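Local atomic coordinates of malonyl CoA-acyl carrier protein transacylase (Burkholderia pseudomallei, PDB entry 3G87), a protein that probably transfers the malonyl group from malonyl-CoA to the holo form of the acyl carrier protein, releasing CoA. Residues A30-Q35 with F105-G110; P64-V69 with H91-F96. One frame throughout, in Å; residues are numbered along the deposited sequence.

Contact 1: A30-Q35 with F105-G110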
loop_
_atom_site.group_PDB
_atom_site.type_symbol
_atom_site.label_atom_id
_atom_site.label_comp_id
_atom_site.label_asym_id
_atom_site.label_seq_id
_atom_site.Cartn_x
_atom_site.Cartn_y
_atom_site.Cartn_z
ATOM N N ALA A 30 19.303 11.959 10.016
ATOM C CA ALA A 30 20.278 11.029 10.561
ATOM C C ALA A 30 19.776 10.361 11.829
ATOM O O ALA A 30 20.054 9.196 12.029
ATOM C CB ALA A 30 21.581 11.740 10.819
ATOM N N ASP A 31 19.053 11.093 12.679
ATOM C CA ASP A 31 18.481 10.496 13.916
ATOM C C ASP A 31 17.317 9.499 13.661
ATOM O O ASP A 31 17.302 8.430 14.250
ATOM C CB ASP A 31 18.015 11.551 14.905
ATOM C CG ASP A 31 19.180 12.329 15.552
ATOM O OD1 ASP A 31 20.378 12.160 15.153
ATOM O OD2 ASP A 31 18.867 13.154 16.452
ATOM N N LEU A 32 16.362 9.837 12.792
ATOM C CA LEU A 32 15.327 8.894 12.389
ATOM C C LEU A 32 16.012 7.653 11.813
ATOM O O LEU A 32 15.713 6.540 12.232
ATOM C CB LEU A 32 14.374 9.546 11.373
ATOM C CG LEU A 32 13.116 10.216 11.939
ATOM C CD1 LEU A 32 13.382 10.860 13.256
ATOM C CD2 LEU A 32 12.461 11.221 11.017
ATOM N N THR A 33 16.994 7.845 10.921
ATOM C CA THR A 33 17.723 6.710 10.357
ATOM C C THR A 33 18.346 5.786 11.403
ATOM O O THR A 33 18.175 4.558 11.330
ATOM C CB THR A 33 18.734 7.177 9.342
ATOM O OG1 THR A 33 18.048 7.861 8.298
ATOM C CG2 THR A 33 19.480 6.021 8.725
ATOM N N ALA A 34 19.029 6.348 12.398
ATOM C CA ALA A 34 19.611 5.533 13.466
ATOM C C ALA A 34 18.520 4.853 14.268
ATOM O O ALA A 34 18.719 3.716 14.704
ATOM C CB ALA A 34 20.497 6.361 14.394
ATOM N N GLN A 35 17.384 5.539 14.483
ATOM C CA GLN A 35 16.259 4.887 15.140
ATOM C C GLN A 35 15.782 3.675 14.343
ATOM O O GLN A 35 15.379 2.666 14.921
ATOM C CB GLN A 35 15.051 5.836 15.325
ATOM C CG GLN A 35 15.291 6.935 16.301
ATOM C CD GLN A 35 14.128 7.912 16.367
ATOM O OE1 GLN A 35 13.125 7.820 15.625
ATOM N NE2 GLN A 35 14.250 8.855 17.279
ATOM N N PHE A 105 0.576 7.077 15.606
ATOM C CA PHE A 105 1.728 6.501 16.318
ATOM C C PHE A 105 2.940 7.312 15.958
ATOM O O PHE A 105 2.895 8.136 15.039
ATOM C CB PHE A 105 1.966 4.967 16.058
ATOM C CG PHE A 105 1.680 4.509 14.640
ATOM C CD1 PHE A 105 2.489 4.898 13.587
ATOM C CD2 PHE A 105 0.555 3.710 14.374
ATOM C CE1 PHE A 105 2.194 4.517 12.251
ATOM C CE2 PHE A 105 0.228 3.309 13.061
ATOM C CZ PHE A 105 1.087 3.698 11.992
ATOM N N ASP A 106 4.032 7.100 16.617
ATOM C CA ASP A 106 5.242 7.754 16.198
ATOM C C ASP A 106 6.026 6.955 15.174
ATOM O O ASP A 106 5.641 5.905 14.823
ATOM C CB ASP A 106 6.089 8.196 17.377
ATOM C CG ASP A 106 6.594 7.089 18.208
ATOM O OD1 ASP A 106 6.647 5.973 17.838
ATOM O OD2 ASP A 106 6.998 7.364 19.275
ATOM N N PHE A 107 7.132 7.495 14.722
ATOM C CA PHE A 107 7.927 6.906 13.665
ATOM C C PHE A 107 8.414 5.507 13.998
ATOM O O PHE A 107 8.256 4.628 13.241
ATOM C CB PHE A 107 9.060 7.826 13.267
ATOM C CG PHE A 107 10.051 7.218 12.350
ATOM C CD1 PHE A 107 9.760 7.000 11.038
ATOM C CD2 PHE A 107 11.288 6.870 12.797
ATOM C CE1 PHE A 107 10.670 6.461 10.228
ATOM C CE2 PHE A 107 12.180 6.333 11.970
ATOM C CZ PHE A 107 11.869 6.126 10.688
ATOM N N GLU A 108 8.971 5.330 15.165
ATOM C CA GLU A 108 9.453 4.055 15.612
ATOM C C GLU A 108 8.364 3.031 15.777
ATOM O O GLU A 108 8.555 1.899 15.505
ATOM C CB GLU A 108 10.196 4.183 16.937
ATOM C CG GLU A 108 11.557 4.704 16.859
ATOM C CD GLU A 108 12.033 5.325 18.177
ATOM O OE1 GLU A 108 11.218 5.848 18.920
ATOM O OE2 GLU A 108 13.216 5.275 18.466
ATOM N N THR A 109 7.214 3.457 16.231
ATOM C CA THR A 109 6.170 2.536 16.512
ATOM C C THR A 109 5.604 1.994 15.211
ATOM O O THR A 109 5.311 0.861 15.135
ATOM C CB THR A 109 5.090 3.148 17.404
ATOM O OG1 THR A 109 5.632 3.497 18.648
ATOM C CG2 THR A 109 4.016 2.192 17.658
ATOM N N GLY A 110 5.495 2.814 14.190
ATOM C CA GLY A 110 5.024 2.368 12.882
ATOM C C GLY A 110 6.004 1.387 12.271
ATOM O O GLY A 110 5.595 0.348 11.716
HETATM O O HOH W 1 15.144 2.533 17.710
#

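Contact 2: P64-V69 with H91-F96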
loop_
_atom_site.group_PDB
_atom_site.type_symbol
_atom_site.label_atom_id
_atom_site.label_comp_id
_atom_site.label_asym_id
_atom_site.label_seq_id
_atom_site.Cartn_x
_atom_site.Cartn_y
_atom_site.Cartn_z
ATOM N N PRO A 64 9.732 -2.395 5.271
ATOM C CA PRO A 64 10.454 -1.410 6.043
ATOM C C PRO A 64 11.118 -0.381 5.185
ATOM O O PRO A 64 11.117 0.719 5.591
ATOM C CB PRO A 64 11.484 -2.239 6.770
ATOM C CG PRO A 64 10.946 -3.495 6.834
ATOM C CD PRO A 64 10.196 -3.726 5.644
ATOM N N ALA A 65 11.629 -0.766 4.029
ATOM C CA ALA A 65 12.218 0.159 3.044
ATOM C C ALA A 65 11.240 1.214 2.582
ATOM O O ALA A 65 11.531 2.403 2.630
ATOM C CB ALA A 65 12.744 -0.602 1.847
ATOM N N LEU A 66 10.079 0.781 2.119
ATOM C CA LEU A 66 9.013 1.699 1.731
ATOM C C LEU A 66 8.624 2.655 2.839
ATOM O O LEU A 66 8.606 3.873 2.633
ATOM C CB LEU A 66 7.791 0.908 1.276
ATOM C CG LEU A 66 8.021 0.160 -0.044
ATOM C CD1 LEU A 66 6.843 -0.803 -0.285
ATOM C CD2 LEU A 66 8.234 1.119 -1.239
ATOM N N TYR A 67 8.352 2.103 4.013
ATOM C CA TYR A 67 7.879 2.881 5.139
ATOM C C TYR A 67 8.832 4.009 5.479
ATOM O O TYR A 67 8.397 5.150 5.677
ATOM C CB TYR A 67 7.661 1.983 6.383
ATOM C CG TYR A 67 7.276 2.749 7.661
ATOM C CD1 TYR A 67 5.933 3.098 7.923
ATOM C CD2 TYR A 67 8.246 3.126 8.591
ATOM C CE1 TYR A 67 5.571 3.793 9.081
ATOM C CE2 TYR A 67 7.908 3.873 9.749
ATOM C CZ TYR A 67 6.569 4.164 10.005
ATOM O OH TYR A 67 6.225 4.865 11.146
ATOM N N VAL A 68 10.117 3.693 5.576
ATOM C CA VAL A 68 11.090 4.694 6.029
ATOM C C VAL A 68 11.295 5.737 4.930
ATOM O O VAL A 68 11.332 6.949 5.188
ATOM C CB VAL A 68 12.428 4.040 6.429
ATOM C CG1 VAL A 68 13.407 5.095 6.867
ATOM C CG2 VAL A 68 12.204 3.025 7.558
ATOM N N VAL A 69 11.391 5.272 3.686
ATOM C CA VAL A 69 11.488 6.211 2.589
ATOM C C VAL A 69 10.231 7.073 2.466
ATOM O O VAL A 69 10.330 8.334 2.345
ATOM C CB VAL A 69 11.948 5.547 1.301
ATOM C CG1 VAL A 69 11.906 6.537 0.133
ATOM C CG2 VAL A 69 13.442 4.974 1.512
ATOM N N HIS A 91 -1.262 2.940 0.183
ATOM C CA HIS A 91 -1.558 1.705 -0.520
ATOM C C HIS A 91 -0.910 0.497 0.143
ATOM O O HIS A 91 0.302 0.235 0.005
ATOM C CB HIS A 91 -1.155 1.826 -1.993
ATOM C CG HIS A 91 -1.803 0.813 -2.884
ATOM N ND1 HIS A 91 -1.560 -0.543 -2.768
ATOM C CD2 HIS A 91 -2.684 0.955 -3.902
ATOM C CE1 HIS A 91 -2.253 -1.189 -3.690
ATOM N NE2 HIS A 91 -2.962 -0.309 -4.378
ATOM N N SER A 92 -1.733 -0.215 0.905
ATOM C CA SER A 92 -1.352 -1.376 1.689
ATOM C C SER A 92 -0.255 -0.976 2.696
ATOM O O SER A 92 -0.579 -0.380 3.722
ATOM C CB SER A 92 -1.015 -2.525 0.754
ATOM O OG SER A 92 -0.460 -3.591 1.488
ATOM N N LEU A 93 1.018 -1.213 2.420
ATOM C CA LEU A 93 2.077 -0.668 3.224
ATOM C C LEU A 93 1.948 0.823 3.482
ATOM O O LEU A 93 2.029 1.232 4.563
ATOM C CB LEU A 93 3.468 -1.000 2.700
ATOM C CG LEU A 93 4.690 -0.557 3.497
ATOM C CD1 LEU A 93 5.058 0.873 3.423
ATOM C CD2 LEU A 93 4.718 -1.045 4.887
ATOM N N GLY A 94 1.752 1.601 2.446
ATOM C CA GLY A 94 1.534 3.012 2.542
ATOM C C GLY A 94 0.510 3.532 3.499
ATOM O O GLY A 94 0.565 4.621 3.864
ATOM N N GLU A 95 -0.398 2.708 3.919
ATOM C CA GLU A 95 -1.365 3.065 4.911
ATOM C C GLU A 95 -0.718 3.355 6.275
ATOM O O GLU A 95 -1.142 4.197 6.990
ATOM C CB GLU A 95 -2.459 2.007 4.958
ATOM C CG GLU A 95 -3.534 2.179 5.936
ATOM C CD GLU A 95 -4.820 1.519 5.545
ATOM O OE1 GLU A 95 -5.317 0.689 6.257
ATOM O OE2 GLU A 95 -5.364 1.844 4.546
ATOM N N PHE A 96 0.354 2.655 6.563
ATOM C CA PHE A 96 1.137 2.901 7.716
ATOM C C PHE A 96 1.733 4.269 7.763
ATOM O O PHE A 96 1.718 4.852 8.763
ATOM C CB PHE A 96 2.189 1.847 7.874
ATOM C CG PHE A 96 1.658 0.583 8.360
ATOM C CD1 PHE A 96 1.554 0.329 9.684
ATOM C CD2 PHE A 96 1.213 -0.353 7.487
ATOM C CE1 PHE A 96 1.038 -0.811 10.088
ATOM C CE2 PHE A 96 0.718 -1.471 7.913
ATOM C CZ PHE A 96 0.622 -1.714 9.210
#

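Contact 1: A30-Q35 with F105-G110
L32 lies over one face of the F107 ring, displaced from the ring centre toward CD2 and CE2, its CG 4.2 Å from the ring centroid and 22° off the normal: a CH-pi contact. At the ring's edge, near its plane, Q35 OE1 stands 3.5 Å from F107 CD2. Next to CD2, F107 CE2 comes 3.5 Å from L32 O, a backbone carbonyl of helix 30-40. With CG anti to the backbone N (chi1 171°), F107 carries its ring across to that helix. Beyond the ring a second pair of flat groups stacks: the amide of Q35 and the carboxylate of E108, planes 27° apart, with E108 OE2 3.5 Å from Q35 CD. A water donates to Q35 O at 2.8 Å and, weakly, to E108 OE2. D106 is the N-cap of helix 107-123, its OD1 accepting from T109 N (3.0 Å) and T109 OG1. Helix 59-81 joins the packing, its Y75 touching both L32 and F107. The chemistry is graded, from an apolar helix-helix seam at F107 to a partly exposed polar margin, where the Q35 amide stacks on the E108 carboxylate and the water links the Q35 backbone carbonyl, weakly, to E108.

Contact 2: P64-V69 with H91-F96
L93 is the bump of this contact: its CD1 presses against the start of the L66 side chain and the backbone beside it, in the shallow hollow between L66 and Y67 on helix 59-81. The fit is tight, with L93 CD1 3.5 Å from L66 CB, closer than usual for two carbons; the same methyl lies 3.6 Å from Y67 N and 4.1 Å from Y67 CB. The chain of L93 leaves with CG anti to the backbone N (chi1 -176°), which carries its CD1 across to helix 59-81. A second, smaller bump is F96 CB, which meets the Y67 ring obliquely, 3.9 Å from CD1; the F96 ring turns from helix 59-81, and the two side chains cross at about a right angle. G94 has its CA 6.9 Å from that of Y67, the nearest pair of CA atoms across the contact. S92 OG takes no part in the packing and is hydrogen-bonded to H196 NE2 and R117 NH2. G90, S92 and G94 fit the GxSxG nucleophile elbow of acyltransferases, in which the serine is probably the nucleophile. Across the interface the side-chain contacts are apolar and buried: L93, within the probable elbow, and F96, in the helix that follows, pack against helix 59-81, while the polar groups of S92 and E95 are bonded elsewhere.

The centres of contacts 1 and 2 lie about 13 Å apart. Along the chain the order is 30-35, 64-69, 91-96, 105-110, so the pairing of contact 2 falls between the two halves of contact 1. Helices 94-101 and 107-123 follow one another. Between the contacts, Y67 OH and F107 O, 2.9 Å apart, form a probable hydrogen bond, and F105 CZ packs 3.5 Å from F96 O. Contact 2 is near the centre of the chain, where the probable elbow follows strand 87-90 of the parallel sheet; contact 1 lies farther out, about 19 Å from that centre, joining helix 30-40 to helix 107-123, so that helix 59-81 is packed by this outer pair and by the elbow segment.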